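Local coordinates for membrane-associated protein VP24 (PDB 4OR8) that may act as a minor matrix protein in assembly of the viral nucleocapsid and in virion budding, at residues B[119-124]-B[164-169]; B[88-93]-B[205-210]; B[57-62]-B[173-178]. All coordinates share one frame; numbering follows the deposited sequence. Where two conformers were deposited one is given.

Interaction 1 of 3, residues B[119-124]-B[164-169]; sequences QELQQS and FKILMA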
loop_
_atom_site.group_PDB
_atom_site.type_symbol
_atom_site.label_atom_id
_atom_site.label_comp_id
_atom_site.label_asym_id
_atom_site.label_seq_id
_atom_site.Cartn_x
_atom_site.Cartn_y
_atom_site.Cartn_z
ATOM N N GLN B 119 -16.734 -15.945 9.424
ATOM C CA GLN B 119 -17.937 -16.778 9.373
ATOM C C GLN B 119 -18.046 -17.600 8.089
ATOM O O GLN B 119 -18.653 -18.672 8.072
ATOM C CB GLN B 119 -19.200 -15.924 9.556
ATOM C CG GLN B 119 -19.436 -14.879 8.461
ATOM C CD GLN B 119 -18.540 -13.652 8.595
ATOM O OE1 GLN B 119 -18.119 -13.290 9.696
ATOM N NE2 GLN B 119 -18.244 -13.009 7.468
ATOM N N GLU B 120 -17.456 -17.091 7.016
ATOM C CA GLU B 120 -17.531 -17.750 5.725
ATOM C C GLU B 120 -16.549 -18.912 5.671
ATOM O O GLU B 120 -16.715 -19.843 4.885
ATOM C CB GLU B 120 -17.234 -16.749 4.609
ATOM C CG GLU B 120 -17.662 -17.205 3.227
ATOM C CD GLU B 120 -17.614 -16.081 2.212
ATOM O OE1 GLU B 120 -17.170 -14.971 2.579
ATOM O OE2 GLU B 120 -18.021 -16.306 1.051
ATOM N N LEU B 121 -15.530 -18.854 6.520
ATOM C CA LEU B 121 -14.509 -19.893 6.576
ATOM C C LEU B 121 -14.917 -21.070 7.459
ATOM O O LEU B 121 -14.688 -22.229 7.113
ATOM C CB LEU B 121 -13.190 -19.307 7.078
ATOM C CG LEU B 121 -12.084 -20.314 7.404
ATOM C CD1 LEU B 121 -11.800 -21.219 6.206
ATOM C CD2 LEU B 121 -10.822 -19.586 7.829
ATOM N N GLN B 122 -15.528 -20.759 8.596
ATOM C CA GLN B 122 -15.859 -21.757 9.602
ATOM C C GLN B 122 -17.173 -22.455 9.291
ATOM O O GLN B 122 -17.714 -23.203 10.108
ATOM C CB GLN B 122 -15.921 -21.084 10.964
ATOM C CG GLN B 122 -14.601 -20.502 11.381
ATOM C CD GLN B 122 -14.718 -19.758 12.671
ATOM O OE1 GLN B 122 -15.668 -19.004 12.878
ATOM N NE2 GLN B 122 -13.764 -19.975 13.568
ATOM N N GLN B 123 -17.675 -22.218 8.090
ATOM C CA GLN B 123 -18.979 -22.725 7.722
ATOM C C GLN B 123 -18.845 -24.066 6.997
ATOM O O GLN B 123 -19.739 -24.911 7.063
ATOM C CB GLN B 123 -19.736 -21.662 6.920
ATOM C CG GLN B 123 -20.551 -22.175 5.771
ATOM C CD GLN B 123 -19.752 -22.233 4.488
ATOM O OE1 GLN B 123 -18.529 -22.069 4.495
ATOM N NE2 GLN B 123 -20.439 -22.464 3.375
ATOM N N SER B 124 -17.698 -24.279 6.359
ATOM C CA SER B 124 -17.445 -25.521 5.630
ATOM C C SER B 124 -16.373 -26.391 6.285
ATOM O O SER B 124 -15.856 -27.324 5.667
ATOM C CB SER B 124 -17.054 -25.217 4.184
ATOM O OG SER B 124 -15.932 -24.354 4.136
ATOM N N PHE B 164 -7.040 -28.275 5.171
ATOM C CA PHE B 164 -5.910 -27.379 4.976
ATOM C C PHE B 164 -6.171 -26.467 3.781
ATOM O O PHE B 164 -5.941 -25.260 3.844
ATOM C CB PHE B 164 -4.631 -28.187 4.752
ATOM C CG PHE B 164 -3.414 -27.345 4.502
ATOM C CD1 PHE B 164 -3.037 -27.013 3.210
ATOM C CD2 PHE B 164 -2.643 -26.890 5.556
ATOM C CE1 PHE B 164 -1.920 -26.237 2.980
ATOM C CE2 PHE B 164 -1.522 -26.116 5.330
ATOM C CZ PHE B 164 -1.160 -25.789 4.042
ATOM N N LYS B 165 -6.649 -27.059 2.692
ATOM C CA LYS B 165 -6.931 -26.323 1.468
ATOM C C LYS B 165 -7.980 -25.248 1.722
ATOM O O LYS B 165 -7.810 -24.092 1.333
ATOM C CB LYS B 165 -7.429 -27.279 0.384
ATOM C CG LYS B 165 -6.759 -27.093 -0.959
ATOM C CD LYS B 165 -5.451 -27.854 -1.031
ATOM C CE LYS B 165 -5.706 -29.342 -1.167
ATOM N NZ LYS B 165 -6.497 -29.647 -2.391
ATOM N N ILE B 166 -9.063 -25.643 2.383
ATOM C CA ILE B 166 -10.152 -24.728 2.701
ATOM C C ILE B 166 -9.672 -23.599 3.606
ATOM O O ILE B 166 -10.021 -22.433 3.405
ATOM C CB ILE B 166 -11.332 -25.475 3.364
ATOM C CG1 ILE B 166 -11.986 -26.422 2.357
ATOM C CG2 ILE B 166 -12.363 -24.496 3.906
ATOM C CD1 ILE B 166 -13.149 -27.202 2.922
ATOM N N LEU B 167 -8.855 -23.953 4.592
ATOM C CA LEU B 167 -8.331 -22.974 5.535
ATOM C C LEU B 167 -7.539 -21.875 4.838
ATOM O O LEU B 167 -7.710 -20.697 5.143
ATOM C CB LEU B 167 -7.465 -23.651 6.592
ATOM C CG LEU B 167 -6.882 -22.686 7.623
ATOM C CD1 LEU B 167 -8.005 -21.992 8.381
ATOM C CD2 LEU B 167 -5.929 -23.403 8.575
ATOM N N MET B 168 -6.681 -22.264 3.901
ATOM C CA MET B 168 -5.893 -21.299 3.145
ATOM C C MET B 168 -6.787 -20.463 2.234
ATOM O O MET B 168 -6.630 -19.248 2.141
ATOM C CB MET B 168 -4.814 -22.007 2.327
ATOM C CG MET B 168 -3.886 -22.888 3.148
ATOM S SD MET B 168 -3.022 -22.007 4.468
ATOM C CE MET B 168 -3.445 -23.041 5.866
ATOM N N ALA B 169 -7.732 -21.118 1.566
ATOM C CA ALA B 169 -8.663 -20.424 0.680
ATOM C C ALA B 169 -9.508 -19.400 1.436
ATOM O O ALA B 169 -9.829 -18.328 0.913
ATOM C CB ALA B 169 -9.558 -21.422 -0.034
#

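Interaction 2 of 3, residues B[88-93]-B[205-210]; sequences NLFSHL and TRVNMG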
loop_
_atom_site.group_PDB
_atom_site.type_symbol
_atom_site.label_atom_id
_atom_site.label_comp_id
_atom_site.label_asym_id
_atom_site.label_seq_id
_atom_site.Cartn_x
_atom_site.Cartn_y
_atom_site.Cartn_z
ATOM N N ASN B 88 -6.435 13.701 15.410
ATOM C CA ASN B 88 -7.782 13.905 15.932
ATOM C C ASN B 88 -8.710 12.741 15.606
ATOM O O ASN B 88 -9.494 12.304 16.446
ATOM C CB ASN B 88 -8.378 15.213 15.409
ATOM C CG ASN B 88 -7.586 16.428 15.845
ATOM O OD1 ASN B 88 -7.461 17.404 15.103
ATOM N ND2 ASN B 88 -7.037 16.373 17.053
ATOM N N LEU B 89 -8.617 12.239 14.381
ATOM C CA LEU B 89 -9.441 11.114 13.961
ATOM C C LEU B 89 -9.174 9.886 14.830
ATOM O O LEU B 89 -10.104 9.190 15.235
ATOM C CB LEU B 89 -9.188 10.793 12.491
ATOM C CG LEU B 89 -10.048 9.690 11.882
ATOM C CD1 LEU B 89 -11.527 10.046 11.968
ATOM C CD2 LEU B 89 -9.629 9.448 10.442
ATOM N N PHE B 90 -7.899 9.632 15.118
ATOM C CA PHE B 90 -7.511 8.517 15.975
ATOM C C PHE B 90 -6.957 9.027 17.304
ATOM O O PHE B 90 -5.789 8.801 17.624
ATOM C CB PHE B 90 -6.456 7.644 15.288
ATOM C CG PHE B 90 -6.843 7.183 13.911
ATOM C CD1 PHE B 90 -7.577 6.022 13.735
ATOM C CD2 PHE B 90 -6.457 7.902 12.791
ATOM C CE1 PHE B 90 -7.929 5.593 12.470
ATOM C CE2 PHE B 90 -6.805 7.478 11.521
ATOM C CZ PHE B 90 -7.542 6.322 11.360
ATOM N N SER B 91 -7.801 9.708 18.072
ATOM C CA SER B 91 -7.396 10.294 19.347
ATOM C C SER B 91 -6.892 9.252 20.338
ATOM O O SER B 91 -5.843 9.424 20.958
ATOM C CB SER B 91 -8.565 11.061 19.969
ATOM O OG SER B 91 -9.035 12.072 19.095
ATOM N N HIS B 92 -7.648 8.170 20.479
ATOM C CA HIS B 92 -7.323 7.100 21.418
ATOM C C HIS B 92 -5.983 6.445 21.097
ATOM O O HIS B 92 -5.379 5.794 21.949
ATOM C CB HIS B 92 -8.424 6.045 21.388
ATOM C CG HIS B 92 -8.849 5.669 20.005
ATOM N ND1 HIS B 92 -9.708 6.444 19.255
ATOM C CD2 HIS B 92 -8.520 4.611 19.227
ATOM C CE1 HIS B 92 -9.894 5.875 18.078
ATOM N NE2 HIS B 92 -9.186 4.761 18.035
ATOM N N LEU B 93 -5.529 6.613 19.858
ATOM C CA LEU B 93 -4.260 6.043 19.426
ATOM C C LEU B 93 -3.107 7.045 19.510
ATOM O O LEU B 93 -2.049 6.739 20.061
ATOM C CB LEU B 93 -4.375 5.494 18.004
ATOM C CG LEU B 93 -5.429 4.408 17.779
ATOM C CD1 LEU B 93 -5.339 3.847 16.372
ATOM C CD2 LEU B 93 -5.289 3.302 18.806
ATOM N N THR B 205 -8.821 -0.800 10.276
ATOM C CA THR B 205 -9.220 0.335 9.453
ATOM C C THR B 205 -8.276 0.523 8.266
ATOM O O THR B 205 -7.052 0.475 8.418
ATOM C CB THR B 205 -9.243 1.628 10.282
ATOM O OG1 THR B 205 -10.123 1.463 11.400
ATOM C CG2 THR B 205 -9.714 2.800 9.442
ATOM N N ARG B 206 -8.842 0.732 7.083
ATOM C CA ARG B 206 -8.018 0.980 5.909
ATOM C C ARG B 206 -7.613 2.448 5.803
ATOM O O ARG B 206 -8.461 3.343 5.777
ATOM C CB ARG B 206 -8.727 0.539 4.629
ATOM C CG ARG B 206 -7.872 0.717 3.392
ATOM C CD ARG B 206 -8.538 0.150 2.155
ATOM N NE ARG B 206 -7.593 0.083 1.043
ATOM C CZ ARG B 206 -7.841 -0.512 -0.118
ATOM N NH1 ARG B 206 -9.014 -1.097 -0.332
ATOM N NH2 ARG B 206 -6.915 -0.525 -1.066
ATOM N N VAL B 207 -6.308 2.684 5.753
ATOM C CA VAL B 207 -5.773 4.011 5.502
ATOM C C VAL B 207 -5.036 4.000 4.164
ATOM O O VAL B 207 -4.983 2.972 3.495
ATOM C CB VAL B 207 -4.831 4.467 6.634
ATOM C CG1 VAL B 207 -5.627 4.795 7.877
ATOM C CG2 VAL B 207 -3.781 3.396 6.932
ATOM N N ASN B 208 -4.476 5.138 3.772
ATOM C CA ASN B 208 -3.742 5.224 2.515
ATOM C C ASN B 208 -2.517 4.315 2.477
ATOM O O ASN B 208 -2.131 3.823 1.414
ATOM C CB ASN B 208 -3.323 6.667 2.232
ATOM C CG ASN B 208 -4.496 7.555 1.878
ATOM O OD1 ASN B 208 -5.460 7.110 1.256
ATOM N ND2 ASN B 208 -4.420 8.823 2.274
ATOM N N MET B 209 -1.912 4.095 3.639
ATOM C CA MET B 209 -0.671 3.330 3.722
ATOM C C MET B 209 -0.918 1.833 3.834
ATOM O O MET B 209 -0.026 1.023 3.584
ATOM C CB MET B 209 0.173 3.811 4.902
ATOM C CG MET B 209 0.676 5.231 4.743
ATOM S SD MET B 209 1.836 5.706 6.032
ATOM C CE MET B 209 3.047 4.394 5.899
ATOM N N GLY B 210 -2.136 1.469 4.206
ATOM C CA GLY B 210 -2.482 0.074 4.383
ATOM C C GLY B 210 -3.582 -0.088 5.406
ATOM O O GLY B 210 -4.553 0.662 5.408
#

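Interaction 3 of 3, residues B[57-62]-B[173-178]; sequences GNFVFH and NFFNKM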
loop_
_atom_site.group_PDB
_atom_site.type_symbol
_atom_site.label_atom_id
_atom_site.label_comp_id
_atom_site.label_asym_id
_atom_site.label_seq_id
_atom_site.Cartn_x
_atom_site.Cartn_y
_atom_site.Cartn_z
ATOM N N GLY B 57 1.297 -21.605 7.263
ATOM C CA GLY B 57 0.616 -22.409 6.269
ATOM C C GLY B 57 1.458 -22.412 5.010
ATOM O O GLY B 57 2.675 -22.578 5.077
ATOM N N ASN B 58 0.821 -22.209 3.864
ATOM C CA ASN B 58 1.555 -22.076 2.611
ATOM C C ASN B 58 1.677 -20.617 2.180
ATOM O O ASN B 58 1.927 -20.325 1.012
ATOM C CB ASN B 58 0.913 -22.919 1.505
ATOM C CG ASN B 58 -0.526 -22.537 1.245
ATOM O OD1 ASN B 58 -1.113 -21.747 1.983
ATOM N ND2 ASN B 58 -1.111 -23.108 0.199
ATOM N N PHE B 59 1.491 -19.705 3.130
ATOM C CA PHE B 59 1.668 -18.282 2.865
ATOM C C PHE B 59 3.090 -17.866 3.193
ATOM O O PHE B 59 3.642 -18.275 4.213
ATOM C CB PHE B 59 0.720 -17.435 3.717
ATOM C CG PHE B 59 -0.730 -17.562 3.345
ATOM C CD1 PHE B 59 -1.270 -16.791 2.329
ATOM C CD2 PHE B 59 -1.563 -18.425 4.036
ATOM C CE1 PHE B 59 -2.608 -16.895 1.996
ATOM C CE2 PHE B 59 -2.901 -18.532 3.708
ATOM C CZ PHE B 59 -3.424 -17.766 2.686
ATOM N N VAL B 60 3.677 -17.048 2.327
ATOM C CA VAL B 60 4.931 -16.385 2.645
ATOM C C VAL B 60 4.686 -14.881 2.688
ATOM O O VAL B 60 4.486 -14.246 1.656
ATOM C CB VAL B 60 6.031 -16.693 1.612
ATOM C CG1 VAL B 60 7.327 -16.001 2.003
ATOM C CG2 VAL B 60 6.244 -18.193 1.493
ATOM N N PHE B 61 4.690 -14.314 3.887
ATOM C CA PHE B 61 4.426 -12.891 4.041
ATOM C C PHE B 61 5.704 -12.062 3.969
ATOM O O PHE B 61 6.703 -12.393 4.603
ATOM C CB PHE B 61 3.692 -12.620 5.356
ATOM C CG PHE B 61 2.313 -13.210 5.413
ATOM C CD1 PHE B 61 1.285 -12.673 4.658
ATOM C CD2 PHE B 61 2.041 -14.296 6.230
ATOM C CE1 PHE B 61 0.012 -13.209 4.709
ATOM C CE2 PHE B 61 0.769 -14.839 6.287
ATOM C CZ PHE B 61 -0.246 -14.292 5.526
ATOM N N HIS B 62 5.663 -10.986 3.191
ATOM C CA HIS B 62 6.777 -10.053 3.103
ATOM C C HIS B 62 6.428 -8.745 3.803
ATOM O O HIS B 62 5.690 -7.922 3.262
ATOM C CB HIS B 62 7.137 -9.787 1.645
ATOM C CG HIS B 62 7.501 -11.020 0.880
ATOM N ND1 HIS B 62 6.557 -11.880 0.361
ATOM C CD2 HIS B 62 8.706 -11.540 0.548
ATOM C CE1 HIS B 62 7.163 -12.875 -0.259
ATOM N NE2 HIS B 62 8.468 -12.693 -0.161
ATOM N N ASN B 173 -9.595 -15.310 1.063
ATOM C CA ASN B 173 -10.904 -14.702 0.883
ATOM C C ASN B 173 -11.122 -13.530 1.833
ATOM O O ASN B 173 -11.685 -12.504 1.449
ATOM C CB ASN B 173 -12.003 -15.751 1.059
ATOM C CG ASN B 173 -13.395 -15.159 0.984
ATOM O OD1 ASN B 173 -14.071 -15.009 2.000
ATOM N ND2 ASN B 173 -13.832 -14.820 -0.221
ATOM N N PHE B 174 -10.664 -13.683 3.070
ATOM C CA PHE B 174 -10.787 -12.618 4.057
ATOM C C PHE B 174 -9.914 -11.426 3.688
ATOM O O PHE B 174 -10.315 -10.279 3.864
ATOM C CB PHE B 174 -10.418 -13.120 5.450
ATOM C CG PHE B 174 -10.533 -12.073 6.521
ATOM C CD1 PHE B 174 -11.754 -11.812 7.120
ATOM C CD2 PHE B 174 -9.422 -11.353 6.932
ATOM C CE1 PHE B 174 -11.866 -10.853 8.107
ATOM C CE2 PHE B 174 -9.527 -10.393 7.918
ATOM C CZ PHE B 174 -10.752 -10.143 8.508
ATOM N N PHE B 175 -8.716 -11.705 3.187
ATOM C CA PHE B 175 -7.822 -10.655 2.728
ATOM C C PHE B 175 -8.488 -9.892 1.602
ATOM O O PHE B 175 -8.430 -8.665 1.549
ATOM C CB PHE B 175 -6.506 -11.249 2.227
ATOM C CG PHE B 175 -5.604 -11.735 3.320
ATOM C CD1 PHE B 175 -5.771 -11.299 4.622
ATOM C CD2 PHE B 175 -4.584 -12.625 3.042
ATOM C CE1 PHE B 175 -4.937 -11.746 5.628
ATOM C CE2 PHE B 175 -3.746 -13.073 4.043
ATOM C CZ PHE B 175 -3.923 -12.633 5.338
ATOM N N ASN B 176 -9.130 -10.635 0.710
ATOM C CA ASN B 176 -9.800 -10.048 -0.440
ATOM C C ASN B 176 -10.965 -9.140 -0.061
ATOM O O ASN B 176 -11.181 -8.103 -0.691
ATOM C CB ASN B 176 -10.280 -11.144 -1.390
ATOM C CG ASN B 176 -11.041 -10.591 -2.574
ATOM O OD1 ASN B 176 -10.445 -10.182 -3.570
ATOM N ND2 ASN B 176 -12.367 -10.569 -2.472
ATOM N N LYS B 177 -11.724 -9.528 0.958
ATOM C CA LYS B 177 -12.861 -8.718 1.371
ATOM C C LYS B 177 -12.408 -7.489 2.160
ATOM O O LYS B 177 -13.135 -6.501 2.256
ATOM C CB LYS B 177 -13.894 -9.548 2.144
ATOM C CG LYS B 177 -13.427 -10.064 3.484
ATOM C CD LYS B 177 -14.176 -11.334 3.871
ATOM C CE LYS B 177 -15.682 -11.169 3.744
ATOM N NZ LYS B 177 -16.409 -12.410 4.142
ATOM N N MET B 178 -11.197 -7.546 2.703
ATOM C CA MET B 178 -10.602 -6.388 3.363
ATOM C C MET B 178 -10.332 -5.273 2.360
ATOM O O MET B 178 -10.347 -4.091 2.707
ATOM C CB MET B 178 -9.297 -6.772 4.049
ATOM C CG MET B 178 -9.461 -7.591 5.309
ATOM S SD MET B 178 -7.855 -7.861 6.083
ATOM C CE MET B 178 -7.288 -6.173 6.242
#

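Interaction 1 of 3, residues B[119-124]-B[164-169]
Ile-166 and Leu-167, neighbours on helix 161-178, receive Leu-121 and Ser-124 from the loop joining helix 104-115 to helix 127-142. Those two loop residues are the ends of a type I beta turn, which presents both of them to the same helix. Ile-166 meets both: its CG2 lies 3.6 Å from Ser-124 OG and 4.0 Å from Leu-121 CD1, while its CD1 packs 3.9 Å from the backbone O of Ser-124. CG2 lies opposite the backbone N and CG1 beside it, opposite the carbonyl carbon (chi1 -67°), which lets both branches meet the turn. The helix backbone also takes part, with Leu-121 CD1 at 3.5 Å from Ile-166 O and 3.9 Å from Leu-167 CA. One residue further on, the CA-CB bond of Leu-167 heads away from the turn, yet the branch at its end comes back, CD1 touching Leu-121 CD2 at 3.7 Å. The two leucine side chains meet at a slant, and both are buried. Leu-121 thus spreads its two methyls, one over the helix backbone and the other onto a side chain. Gln-122 O is hydrogen-bonded to Arg-130 NH2 of helix 127-142, and Glu-120, just before the turn, makes a salt bridge to Lys-177 further along helix 161-178. No hydrogen bond links the two segments, so the turn meets residues 164-169 chiefly by apolar packing (about 200 Å² buried).

Interaction 2 of 3, residues B[88-93]-B[205-210]
This is a small, buried apolar contact in which Phe-90, at the junction of two short helices, meets Thr-205 and Val-207 near the tip of a beta hairpin in the mixed sheet. Strands 201-206 and 210-221 form the hairpin; Val-207 and Gly-210 close it through paired backbone hydrogen bonds, Val-207 N to Gly-210 O (2.7 Å) and Gly-210 N to Val-207 O (3.3 Å). Phe-90 comes from the break between helices 84-89 and 91-94, where it leaves the first helix and occupies the N-cap position of the second. Its ring extends toward the hairpin: CE1 has the Thr-205 methyl CG2 at the ring edge, 4.5 Å away, and CZ approaches Val-207 CG1 at 4.3 Å from an oblique direction. Leu-89 CG lies over one face of the same ring, 3.9 Å above its plane and toward the rim. The hydroxyl of Thr-205 serves another partner, Ser-192 on the adjoining strand. Phe-90 also packs on Leu-212 of the sheet, and its ring meets that of Tyr-22 of the second subunit, so the contact borders the interface with that subunit. At the helix junction, Ser-91 OG donates to Asn-88 O at 2.7 Å, approaching 29° out of the carbonyl plane.

Interaction 3 of 3, residues B[57-62]-B[173-178]
Phe-175 of helix 161-178 points its ring at two phenylalanines of strand 59-64, and aromatic packing carries the whole contact. The closer partner is Phe-61: its CE1 lies 3.8 Å from Phe-175 CE2, and its CZ is 4.0 Å from Phe-175 CZ. Phe-175 CE2 sits at the rim of the Phe-61 ring and in its plane, while Phe-61 reaches Phe-175 obliquely; the two planes stand about 78° apart. The side chains come from opposite directions, each with CG lying opposite its own carbonyl carbon (chi1 -65° for Phe-61 and -74° for Phe-175). Phe-59 makes the lighter contact, its CE1 4.5 Å from Phe-175 CE2 and again oblique. Being two residues apart on the strand, Phe-59 and Phe-61 face the same side with nearly parallel rings, and one atom, Phe-175 CE2, is the nearest point for both.

Backbone hydrogen bonds stay within the helix, such as Lys-177 N to Asn-173 O at 3.0 Å, and none joins it to the strand. Polar groups border the site instead: Val-60 O is hydrogen-bonded to His-246 NE2, and the ring of the same histidine meets Phe-59 edge-to-face.

The result is a helix laid against an antiparallel three-stranded sheet at its outer strand 59-64. Around the rings, Leu-111 and Leu-112 of helix 104-115 cover Phe-175, Leu-108 of that helix packs on Phe-61, and Leu-243 and Val-242 of helix 240-244 touch Phe-175 and Phe-61 respectively.

Interactions 1 and 3 share helix 161-178, one using its first half and the other its C-terminal part, with centres about 12 Å apart. They touch through the Glu-120 to Lys-177 salt bridge and Met-168 packing on Phe-59. Interaction 2 lies on the other side of the chain's centre from interaction 1, about 30 Å between centres, and its nearest atoms come within about 4 Å of interaction 3 without touching. In sequence, interactions 2 and 3 interleave (57-62, 88-93, 173-178, 205-210) and both enclose interaction 1. In the pyramidal fold, 1 and 3 join a loop and the three-stranded sheet to helix 161-178, 2 joins short helices to the mixed sheet, and 2 and 3 reach the second subunit.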